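Side-chain contacts in ADP-ribosylglycohydrolase (Thermus thermophilus, PDB 2YZV), which belongs to the ADP-ribosylglycohydrolase family, an all-helical fold, and carries magnesium ions in two adjoining sites lined by aspartates and threonines: residues 9-14 and 140-145; 66-71 and 80-85; 176-181 and 185-190; 230-235 and 264-269. All coordinates share one frame; numbering follows the deposited sequence.

Contact 1. Residues 9-14 and 140-145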
# COMPACT_ATOMS: atom_id res chain seq x y z
N ASP A 9 3.23 -13.80 11.09
CA ASP A 9 2.55 -12.64 11.67
C ASP A 9 2.88 -11.35 10.92
O ASP A 9 2.02 -10.47 10.77
CB ASP A 9 2.95 -12.50 13.14
CG ASP A 9 2.08 -11.52 13.90
OD1 ASP A 9 2.63 -10.76 14.73
OD2 ASP A 9 0.85 -11.50 13.69
N ARG A 10 4.11 -11.23 10.44
CA ARG A 10 4.52 -10.03 9.72
C ARG A 10 3.87 -9.94 8.34
O ARG A 10 3.45 -8.87 7.91
CB ARG A 10 6.04 -9.98 9.56
CG ARG A 10 6.82 -9.79 10.85
CD ARG A 10 8.31 -9.71 10.55
NE ARG A 10 9.12 -9.54 11.76
CZ ARG A 10 9.21 -8.42 12.45
NH1 ARG A 10 8.53 -7.34 12.08
NH2 ARG A 10 9.97 -8.37 13.54
N ARG A 11 3.80 -11.07 7.64
CA ARG A 11 3.20 -11.08 6.31
C ARG A 11 1.70 -10.84 6.41
O ARG A 11 1.13 -10.09 5.63
CB ARG A 11 3.48 -12.41 5.59
CG ARG A 11 4.89 -12.52 5.01
CD ARG A 11 5.96 -12.68 6.09
NE ARG A 11 7.31 -12.66 5.54
CZ ARG A 11 8.41 -12.78 6.27
NH1 ARG A 11 8.32 -12.92 7.59
NH2 ARG A 11 9.61 -12.75 5.70
N LEU A 12 1.05 -11.48 7.38
CA LEU A 12 -0.38 -11.29 7.57
C LEU A 12 -0.65 -9.84 7.97
O LEU A 12 -1.62 -9.23 7.54
CB LEU A 12 -0.92 -12.23 8.65
CG LEU A 12 -1.12 -13.71 8.30
CD1 LEU A 12 -2.42 -13.88 7.55
CD2 LEU A 12 0.06 -14.23 7.49
N GLY A 13 0.24 -9.29 8.80
CA GLY A 13 0.08 -7.92 9.25
C GLY A 13 0.17 -6.91 8.12
O GLY A 13 -0.58 -5.94 8.08
N ALA A 14 1.10 -7.12 7.20
CA ALA A 14 1.26 -6.19 6.08
C ALA A 14 0.03 -6.20 5.16
O ALA A 14 -0.41 -5.15 4.71
CB ALA A 14 2.52 -6.53 5.28
N ALA A 140 5.06 -12.41 -1.77
CA ALA A 140 5.40 -13.57 -2.59
C ALA A 140 6.79 -13.53 -3.22
O ALA A 140 7.42 -14.57 -3.39
CB ALA A 140 4.35 -13.74 -3.68
N TYR A 141 7.28 -12.34 -3.54
CA TYR A 141 8.59 -12.23 -4.17
C TYR A 141 9.65 -11.55 -3.31
O TYR A 141 10.62 -10.99 -3.82
CB TYR A 141 8.44 -11.50 -5.51
CG TYR A 141 7.79 -12.35 -6.57
CD1 TYR A 141 8.55 -13.22 -7.36
CD2 TYR A 141 6.41 -12.34 -6.75
CE1 TYR A 141 7.95 -14.04 -8.30
CE2 TYR A 141 5.80 -13.17 -7.69
CZ TYR A 141 6.58 -14.02 -8.46
OH TYR A 141 5.99 -14.85 -9.39
N GLU A 142 9.47 -11.64 -2.00
CA GLU A 142 10.38 -11.05 -1.03
C GLU A 142 11.85 -11.34 -1.31
O GLU A 142 12.70 -10.46 -1.23
CB GLU A 142 10.06 -11.57 0.37
CG GLU A 142 10.93 -10.97 1.47
CD GLU A 142 11.02 -11.86 2.70
OE1 GLU A 142 10.01 -12.52 3.02
OE2 GLU A 142 12.09 -11.88 3.34
N ASN A 143 12.14 -12.59 -1.65
CA ASN A 143 13.51 -13.03 -1.87
C ASN A 143 14.04 -12.95 -3.29
O ASN A 143 15.21 -13.26 -3.54
CB ASN A 143 13.65 -14.45 -1.34
CG ASN A 143 13.07 -14.60 0.05
OD1 ASN A 143 13.46 -13.90 0.98
ND2 ASN A 143 12.10 -15.50 0.19
N HIS A 144 13.20 -12.53 -4.23
CA HIS A 144 13.63 -12.42 -5.62
C HIS A 144 14.69 -11.33 -5.75
O HIS A 144 14.52 -10.22 -5.27
CB HIS A 144 12.45 -12.10 -6.52
CG HIS A 144 12.71 -12.36 -7.97
ND1 HIS A 144 12.23 -13.47 -8.63
CD2 HIS A 144 13.43 -11.66 -8.89
CE1 HIS A 144 12.65 -13.45 -9.88
NE2 HIS A 144 13.37 -12.36 -10.06
N PRO A 145 15.81 -11.64 -6.42
CA PRO A 145 16.89 -10.66 -6.60
C PRO A 145 16.44 -9.41 -7.36
O PRO A 145 17.02 -8.34 -7.20
CB PRO A 145 17.95 -11.46 -7.36
CG PRO A 145 17.13 -12.42 -8.17
CD PRO A 145 16.11 -12.89 -7.15
O HOH W 1 7.38 -12.63 2.63

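Contact 2. Residues 66-71 and 80-85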
# COMPACT_ATOMS: atom_id res chain seq x y z
N ALA A 66 -2.98 -10.02 -5.68
CA ALA A 66 -2.70 -11.20 -4.87
C ALA A 66 -3.13 -12.47 -5.60
O ALA A 66 -2.37 -13.43 -5.70
CB ALA A 66 -3.42 -11.10 -3.52
N GLU A 67 -4.36 -12.47 -6.11
CA GLU A 67 -4.86 -13.64 -6.82
C GLU A 67 -4.07 -13.91 -8.10
O GLU A 67 -3.82 -15.06 -8.44
CB GLU A 67 -6.35 -13.48 -7.14
CG GLU A 67 -7.21 -13.32 -5.90
CD GLU A 67 -8.67 -13.64 -6.15
OE1 GLU A 67 -9.25 -13.08 -7.11
OE2 GLU A 67 -9.24 -14.45 -5.39
N SER A 68 -3.68 -12.85 -8.79
CA SER A 68 -2.90 -13.00 -10.02
C SER A 68 -1.56 -13.67 -9.74
O SER A 68 -1.15 -14.58 -10.46
CB SER A 68 -2.68 -11.63 -10.67
OG SER A 68 -2.00 -11.75 -11.92
N LEU A 69 -0.87 -13.21 -8.69
CA LEU A 69 0.43 -13.76 -8.33
C LEU A 69 0.35 -15.24 -7.97
O LEU A 69 1.20 -16.04 -8.36
CB LEU A 69 1.03 -12.98 -7.16
CG LEU A 69 1.39 -11.52 -7.45
CD1 LEU A 69 1.74 -10.79 -6.16
CD2 LEU A 69 2.55 -11.47 -8.43
N LEU A 70 -0.69 -15.61 -7.22
CA LEU A 70 -0.86 -16.99 -6.80
C LEU A 70 -1.25 -17.91 -7.94
O LEU A 70 -0.90 -19.09 -7.93
CB LEU A 70 -1.91 -17.07 -5.69
CG LEU A 70 -1.52 -16.44 -4.35
CD1 LEU A 70 -2.72 -16.43 -3.41
CD2 LEU A 70 -0.36 -17.22 -3.73
N GLN A 71 -1.96 -17.39 -8.93
CA GLN A 71 -2.40 -18.22 -10.05
C GLN A 71 -1.41 -18.31 -11.21
O GLN A 71 -1.46 -19.27 -11.99
CB GLN A 71 -3.75 -17.74 -10.58
CG GLN A 71 -4.46 -18.77 -11.45
CD GLN A 71 -5.73 -18.24 -12.09
OE1 GLN A 71 -5.68 -17.38 -12.98
NE2 GLN A 71 -6.87 -18.73 -11.64
N MET A 80 -3.70 -6.98 -15.33
CA MET A 80 -4.58 -6.04 -16.00
C MET A 80 -5.91 -6.66 -16.42
O MET A 80 -6.94 -5.99 -16.41
CB MET A 80 -3.86 -5.41 -17.20
CG MET A 80 -2.74 -4.46 -16.79
SD MET A 80 -3.34 -2.97 -15.95
CE MET A 80 -3.59 -1.87 -17.37
N ASP A 81 -5.89 -7.94 -16.80
CA ASP A 81 -7.14 -8.60 -17.18
C ASP A 81 -8.06 -8.56 -15.96
O ASP A 81 -9.25 -8.31 -16.08
CB ASP A 81 -6.90 -10.07 -17.58
CG ASP A 81 -6.20 -10.21 -18.91
OD1 ASP A 81 -6.45 -9.38 -19.81
OD2 ASP A 81 -5.41 -11.16 -19.07
N ARG A 82 -7.48 -8.80 -14.79
CA ARG A 82 -8.25 -8.79 -13.55
C ARG A 82 -8.71 -7.39 -13.16
O ARG A 82 -9.87 -7.21 -12.77
CB ARG A 82 -7.44 -9.42 -12.42
CG ARG A 82 -7.12 -10.90 -12.63
CD ARG A 82 -6.25 -11.43 -11.50
NE ARG A 82 -5.78 -12.78 -11.75
CZ ARG A 82 -6.53 -13.87 -11.67
NH1 ARG A 82 -7.81 -13.78 -11.34
NH2 ARG A 82 -6.00 -15.06 -11.93
N TYR A 83 -7.83 -6.40 -13.25
CA TYR A 83 -8.21 -5.04 -12.89
C TYR A 83 -9.34 -4.58 -13.80
O TYR A 83 -10.31 -3.97 -13.35
CB TYR A 83 -7.05 -4.04 -13.05
CG TYR A 83 -5.84 -4.27 -12.17
CD1 TYR A 83 -5.95 -4.83 -10.90
CD2 TYR A 83 -4.57 -3.89 -12.61
CE1 TYR A 83 -4.83 -4.99 -10.09
CE2 TYR A 83 -3.45 -4.05 -11.81
CZ TYR A 83 -3.58 -4.60 -10.55
OH TYR A 83 -2.46 -4.76 -9.76
N LEU A 84 -9.20 -4.87 -15.09
CA LEU A 84 -10.20 -4.48 -16.09
C LEU A 84 -11.54 -5.15 -15.81
O LEU A 84 -12.59 -4.52 -15.89
CB LEU A 84 -9.72 -4.87 -17.49
CG LEU A 84 -10.64 -4.53 -18.67
CD1 LEU A 84 -10.85 -3.02 -18.73
CD2 LEU A 84 -10.02 -5.04 -19.96
N ARG A 85 -11.49 -6.43 -15.47
CA ARG A 85 -12.69 -7.20 -15.17
C ARG A 85 -13.40 -6.63 -13.95
O ARG A 85 -14.63 -6.63 -13.88
CB ARG A 85 -12.31 -8.67 -14.95
CG ARG A 85 -13.48 -9.62 -14.78
CD ARG A 85 -13.02 -11.05 -15.05
NE ARG A 85 -11.82 -11.39 -14.29
CZ ARG A 85 -11.09 -12.48 -14.51
NH1 ARG A 85 -11.42 -13.33 -15.47
NH2 ARG A 85 -10.01 -12.71 -13.77

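Contact 3. Residues 176-181 and 185-190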
# COMPACT_ATOMS: atom_id res chain seq x y z
N ARG A 176 10.18 -5.20 2.27
CA ARG A 176 11.07 -6.35 2.36
C ARG A 176 11.88 -6.29 3.66
O ARG A 176 11.96 -7.27 4.40
CB ARG A 176 12.03 -6.41 1.17
CG ARG A 176 12.91 -7.66 1.16
CD ARG A 176 13.98 -7.58 0.09
NE ARG A 176 15.00 -6.59 0.44
CZ ARG A 176 15.93 -6.16 -0.40
NH1 ARG A 176 15.98 -6.62 -1.64
NH2 ARG A 176 16.83 -5.27 0.01
N GLU A 177 12.47 -5.13 3.92
CA GLU A 177 13.28 -4.97 5.13
C GLU A 177 12.46 -5.12 6.40
O GLU A 177 12.91 -5.75 7.36
CB GLU A 177 13.98 -3.60 5.11
CG GLU A 177 15.01 -3.48 4.00
CD GLU A 177 16.08 -4.54 4.09
OE1 GLU A 177 16.86 -4.51 5.07
OE2 GLU A 177 16.14 -5.40 3.20
N ALA A 178 11.26 -4.55 6.40
CA ALA A 178 10.40 -4.66 7.57
C ALA A 178 10.04 -6.12 7.84
O ALA A 178 10.05 -6.57 8.98
CB ALA A 178 9.14 -3.82 7.39
N LEU A 179 9.71 -6.86 6.78
CA LEU A 179 9.34 -8.27 6.92
C LEU A 179 10.49 -9.10 7.47
O LEU A 179 10.28 -10.14 8.10
CB LEU A 179 8.89 -8.84 5.58
CG LEU A 179 7.56 -8.34 5.03
CD1 LEU A 179 7.37 -8.85 3.61
CD2 LEU A 179 6.41 -8.80 5.93
N ARG A 180 11.71 -8.63 7.23
CA ARG A 180 12.90 -9.33 7.69
C ARG A 180 13.34 -8.91 9.08
O ARG A 180 14.37 -9.36 9.57
CB ARG A 180 14.02 -9.13 6.68
CG ARG A 180 13.75 -9.87 5.38
CD ARG A 180 14.82 -9.63 4.33
NE ARG A 180 14.62 -10.52 3.19
CZ ARG A 180 15.41 -10.54 2.12
NH1 ARG A 180 16.45 -9.72 2.04
NH2 ARG A 180 15.16 -11.40 1.14
N GLY A 181 12.54 -8.05 9.72
CA GLY A 181 12.86 -7.63 11.07
C GLY A 181 13.72 -6.40 11.24
O GLY A 181 14.19 -6.13 12.35
N GLU A 185 14.58 2.54 12.89
CA GLU A 185 15.64 3.47 12.53
C GLU A 185 16.26 3.16 11.17
O GLU A 185 16.55 4.07 10.39
CB GLU A 185 16.73 3.48 13.61
CG GLU A 185 17.27 2.11 13.95
CD GLU A 185 16.59 1.47 15.16
OE1 GLU A 185 15.38 1.69 15.37
OE2 GLU A 185 17.28 0.73 15.89
N ALA A 186 16.46 1.88 10.88
CA ALA A 186 17.04 1.47 9.61
C ALA A 186 16.07 1.75 8.46
O ALA A 186 16.48 2.20 7.39
CB ALA A 186 17.38 -0.02 9.65
N LEU A 187 14.79 1.47 8.70
CA LEU A 187 13.77 1.70 7.68
C LEU A 187 13.70 3.18 7.31
O LEU A 187 13.70 3.54 6.13
CB LEU A 187 12.41 1.21 8.19
CG LEU A 187 12.36 -0.30 8.43
CD1 LEU A 187 11.10 -0.68 9.19
CD2 LEU A 187 12.43 -1.03 7.08
N LEU A 188 13.65 4.04 8.32
CA LEU A 188 13.57 5.48 8.08
C LEU A 188 14.85 6.08 7.50
O LEU A 188 14.80 7.10 6.82
CB LEU A 188 13.19 6.20 9.37
CG LEU A 188 11.85 5.77 9.96
CD1 LEU A 188 11.63 6.46 11.30
CD2 LEU A 188 10.72 6.11 8.98
N ALA A 189 15.99 5.44 7.74
CA ALA A 189 17.25 5.95 7.22
C ALA A 189 17.34 5.77 5.70
O ALA A 189 18.06 6.51 5.03
CB ALA A 189 18.43 5.26 7.91
N LEU A 190 16.60 4.80 5.16
CA LEU A 190 16.56 4.57 3.72
C LEU A 190 17.94 4.64 3.08
O LEU A 190 18.11 5.19 1.99
CB LEU A 190 15.65 5.63 3.08
CG LEU A 190 14.18 5.55 3.48
CD1 LEU A 190 13.48 6.89 3.32
CD2 LEU A 190 13.50 4.48 2.63

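Contact 4. Residues 230-235 and 264-269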
# COMPACT_ATOMS: atom_id res chain seq x y z
N TRP A 230 5.92 9.46 7.91
CA TRP A 230 5.79 10.36 9.05
C TRP A 230 4.98 9.69 10.15
O TRP A 230 5.36 9.69 11.32
CB TRP A 230 5.10 11.65 8.61
CG TRP A 230 4.59 12.47 9.75
CD1 TRP A 230 5.32 13.28 10.58
CD2 TRP A 230 3.24 12.53 10.22
NE1 TRP A 230 4.50 13.83 11.54
CE2 TRP A 230 3.22 13.39 11.34
CE3 TRP A 230 2.04 11.93 9.80
CZ2 TRP A 230 2.04 13.67 12.05
CZ3 TRP A 230 0.87 12.21 10.51
CH2 TRP A 230 0.88 13.08 11.62
N ALA A 231 3.84 9.10 9.77
CA ALA A 231 2.97 8.44 10.73
C ALA A 231 3.69 7.27 11.38
O ALA A 231 3.51 6.99 12.57
CB ALA A 231 1.69 7.96 10.04
N PHE A 232 4.50 6.57 10.60
CA PHE A 232 5.25 5.43 11.10
C PHE A 232 6.31 5.91 12.09
O PHE A 232 6.52 5.32 13.15
CB PHE A 232 5.89 4.67 9.93
CG PHE A 232 6.69 3.46 10.34
CD1 PHE A 232 6.10 2.44 11.09
CD2 PHE A 232 8.01 3.32 9.95
CE1 PHE A 232 6.83 1.29 11.44
CE2 PHE A 232 8.75 2.18 10.29
CZ PHE A 232 8.16 1.17 11.04
N ALA A 233 6.98 7.01 11.75
CA ALA A 233 8.02 7.56 12.62
C ALA A 233 7.48 8.07 13.95
O ALA A 233 8.09 7.86 15.00
CB ALA A 233 8.74 8.69 11.89
N ARG A 234 6.33 8.73 13.92
CA ARG A 234 5.76 9.29 15.15
C ARG A 234 4.89 8.34 15.96
O ARG A 234 4.78 8.50 17.18
CB ARG A 234 4.96 10.56 14.82
CG ARG A 234 5.76 11.63 14.09
CD ARG A 234 7.08 11.94 14.79
NE ARG A 234 7.85 12.92 14.03
CZ ARG A 234 9.17 13.04 14.09
NH1 ARG A 234 9.88 12.24 14.87
NH2 ARG A 234 9.79 13.94 13.33
N GLY A 235 4.27 7.37 15.31
CA GLY A 235 3.43 6.42 16.03
C GLY A 235 4.29 5.45 16.82
O GLY A 235 5.27 4.93 16.31
N GLY A 264 2.16 -2.78 9.38
CA GLY A 264 1.68 -4.15 9.56
C GLY A 264 2.85 -5.12 9.52
O GLY A 264 2.92 -6.07 10.31
N ALA A 265 3.77 -4.90 8.59
CA ALA A 265 4.94 -5.76 8.46
C ALA A 265 5.88 -5.57 9.65
O ALA A 265 6.52 -6.52 10.11
CB ALA A 265 5.68 -5.44 7.17
N TYR A 266 5.95 -4.34 10.15
CA TYR A 266 6.82 -4.00 11.26
C TYR A 266 6.32 -4.49 12.62
O TYR A 266 7.06 -5.13 13.37
CB TYR A 266 7.03 -2.49 11.32
CG TYR A 266 7.99 -2.05 12.40
CD1 TYR A 266 9.36 -2.28 12.28
CD2 TYR A 266 7.53 -1.43 13.56
CE1 TYR A 266 10.25 -1.90 13.28
CE2 TYR A 266 8.41 -1.04 14.57
CZ TYR A 266 9.77 -1.29 14.42
OH TYR A 266 10.64 -0.92 15.41
N TYR A 267 5.06 -4.19 12.93
CA TYR A 267 4.46 -4.57 14.22
C TYR A 267 3.82 -5.95 14.23
O TYR A 267 3.70 -6.58 15.29
CB TYR A 267 3.41 -3.54 14.63
CG TYR A 267 3.93 -2.14 14.88
CD1 TYR A 267 4.78 -1.87 15.96
CD2 TYR A 267 3.55 -1.08 14.07
CE1 TYR A 267 5.22 -0.57 16.22
CE2 TYR A 267 3.98 0.22 14.32
CZ TYR A 267 4.81 0.47 15.40
OH TYR A 267 5.21 1.76 15.66
N GLY A 268 3.39 -6.42 13.06
CA GLY A 268 2.76 -7.73 12.96
C GLY A 268 1.26 -7.72 13.20
O GLY A 268 0.72 -6.82 13.83
N LEU A 269 0.59 -8.75 12.68
CA LEU A 269 -0.86 -8.88 12.81
C LEU A 269 -1.34 -8.81 14.26
O LEU A 269 -2.37 -8.19 14.55
CB LEU A 269 -1.33 -10.20 12.20
CG LEU A 269 -2.84 -10.41 12.16
CD1 LEU A 269 -3.46 -9.45 11.14
CD2 LEU A 269 -3.16 -11.85 11.79
O HOH W 2 3.82 3.58 13.91

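Contact 1. Residues 9-14 and 140-145
Arg-11 and Glu-142 meet through their charged ends, and their torsions carry those ends across a wide gap. The Arg-11 chain starts with CG beside the backbone N and bends at chi2 (71°). Beyond the bend it runs straight to the guanidinium. Glu-142 reaches back with CG anti to its backbone N and a chain extended beyond CG. The two side chains cross at about a right angle.

The backbones stay well apart. The nearest CA atoms, those of Arg-11 and Ala-140, are 9.5 Å from each other. The bridge is a single nearly straight bond, from Arg-11 NH2 to Glu-142 OE1 at 2.7 Å. OE1 lies in the guanidinium plane. It is met on its syn side, but the donor sits 32° out of the carboxylate plane. The guanidinium and carboxylate planes are 36° apart.

A water closes a second path between the same groups. It accepts from Arg-11 NE at 2.9 Å and donates to Glu-142 OE1 at 2.7 Å. OE1 thus receives two bonds, one direct and one from the water. Arg-11 NH1 turns back to Arg-7 O on its own helix, and Glu-142 OE2 makes a salt bridge with Arg-180 NE.

The pair joins helix 4-26 to the type I turn from Tyr-141 to His-144. Both residues are buried. Each carboxylate oxygen has an arginine partner, which would be expected to favour the ionised form of Glu-142 and to offset the cost of burying its charge.

Contact 2. Residues 66-71 and 80-85
This is an antiparallel helix-helix contact in which one long arginine spans the gap within a helical hairpin. It joins helix 57-72 to helix 76-89, the next helix in the chain. The axes of the two short segments make an angle of 146° between their N-to-C directions and come no closer than 10.2 Å, so Arg-82 has to reach across. Its chain is extended from CG to NE and lies alongside Ser-68. Arg-82 NE comes within 3.4 Å of Ser-68 CA, and Arg-82 CD lies 3.7 Å from Ser-68 CB.

Further out, Arg-82 NH2 is 2.6 Å from Gln-71 OE1. This oxygen sits at the guanidinium edge, while the amide plane is turned 54° from the guanidinium. The Glu-67 carbonyl O lies over one guanidinium face. The carboxylate of Glu-67 is near in charge only, as its OE1 lies well out of the guanidinium plane.

Within helix 76-89, Asp-78 OD1 pairs with Arg-82 NE and steadies the arginine. The same oxygen is hydrogen-bonded across to Ser-68 OG of helix 57-72.

Around the pair, Ala-66 and Leu-70 pack on helix 283-298. Met-80, Tyr-83 and Leu-84 pack on helix 105-115. Tyr-83 also packs back on helix 57-72.

Contact 3. Residues 176-181 and 185-190
Leu-187 reaches across to Glu-177 and Ala-178 with both of its methyl groups. Its CG lies beside the backbone N (chi1 -64°), and chi2 near 168° spreads the two branches over the facing helix. The CD2 branch rests 3.6 Å from Glu-177 CB and also lies near the backbone N of Ala-178. The CD1 branch meets Ala-178 CB at 4.1 Å.

Glu-177 lends only its CB to this packing. Its chain bends at chi2 (-58°) and carries the carboxylate away from Leu-187, back to its neighbour Arg-176. There Arg-176 grips OE2 side-on with two nitrogens, NE at 3.2 Å from Glu-177 OE2 and NH2 at 3.3 Å. Both bonds are long and bent. OE2 lies close to the guanidinium plane. It meets NE with its anti lone pair, whereas NH2 comes from above the carboxylate plane.

Helix 162-179 ends in a Schellman motif at Gly-181, and the chain soon enters helix 184-189. Leu-187 also touches Tyr-266 of helix 252-267 and Phe-232 of helix 221-234, so it packs among three other helices.

The polar and apolar parts of Glu-177 are thus kept separate. The methylene packs against leucine, while the charge is paired within its own helix. Across the two segments the contact is purely van der Waals.

Contact 4. Residues 230-235 and 264-269
Helices 221-234 and 252-267 come together near their C-terminal ends, where the closest CA atoms, of Phe-232 and Tyr-266, are 9.6 Å apart and both helices end at a glycine, Gly-235 and Gly-268.

Aromatic rings fill the gap. Phe-232 and Tyr-266 form a T-shaped (edge-to-face) pair. The planes stand at 86° and the ring centroids are 5.0 Å apart. Phe-232 supplies the edge: its CZ lies 3.5 Å from Tyr-266 CG, and its CE1 is equally close to CD2 of the tyrosine. The touch falls toward the rim of the tyrosine face, at the CB end. Both rings have CG anti to the backbone N (chi1 -179° in Phe-232), which sends them out from their helices to meet.

Tyr-267 comes in next to this pair. Tyr-266 CD2 sits over the centre of the Tyr-267 ring. Tyr-267 CE2 lies 4.2 Å from Phe-232 CE1, an oblique approach. The hydroxyl extends to the end of the other helix, where Tyr-267 OH is 3.2 Å from Gly-235 O. A water lies in the plane of the Tyr-267 ring, 2.9 Å from its OH, and is also within 3.1 Å of Gly-235 O.

Lys-184 of helix 184-189 adds a charge here. Lys-184 NZ is hydrogen-bonded to Tyr-267 OH and to Phe-232 O, and the lysine makes a cation-pi contact with the Phe-232 ring.

The arrangement is an aromatic cluster between helix ends, with a polar rim of lysine, hydroxyl and water, within the all-helical ADP-ribosylglycohydrolase fold.

In the fold
Along the chain, contact 2 is nested inside the loop closed by contact 1, and contacts 3 and 4 follow in series. Contacts 1, 3 and 4 form a connected group. Contact 3 lies about 11 Å from contact 4 and 13 Å from contact 1, centre to centre. Arg-180 joins contact 3 to contact 1, and Arg-10 NH1 of helix 4-26 is hydrogen-bonded to Ala-265 O of helix 252-267. Contact 2 is remote from contacts 3 and 4, about 28 Å between centres, but touches contact 1 through Leu-69 and Tyr-141. The N-terminal helix is thus tied to helices from later parts of the chain, within one all-helical body.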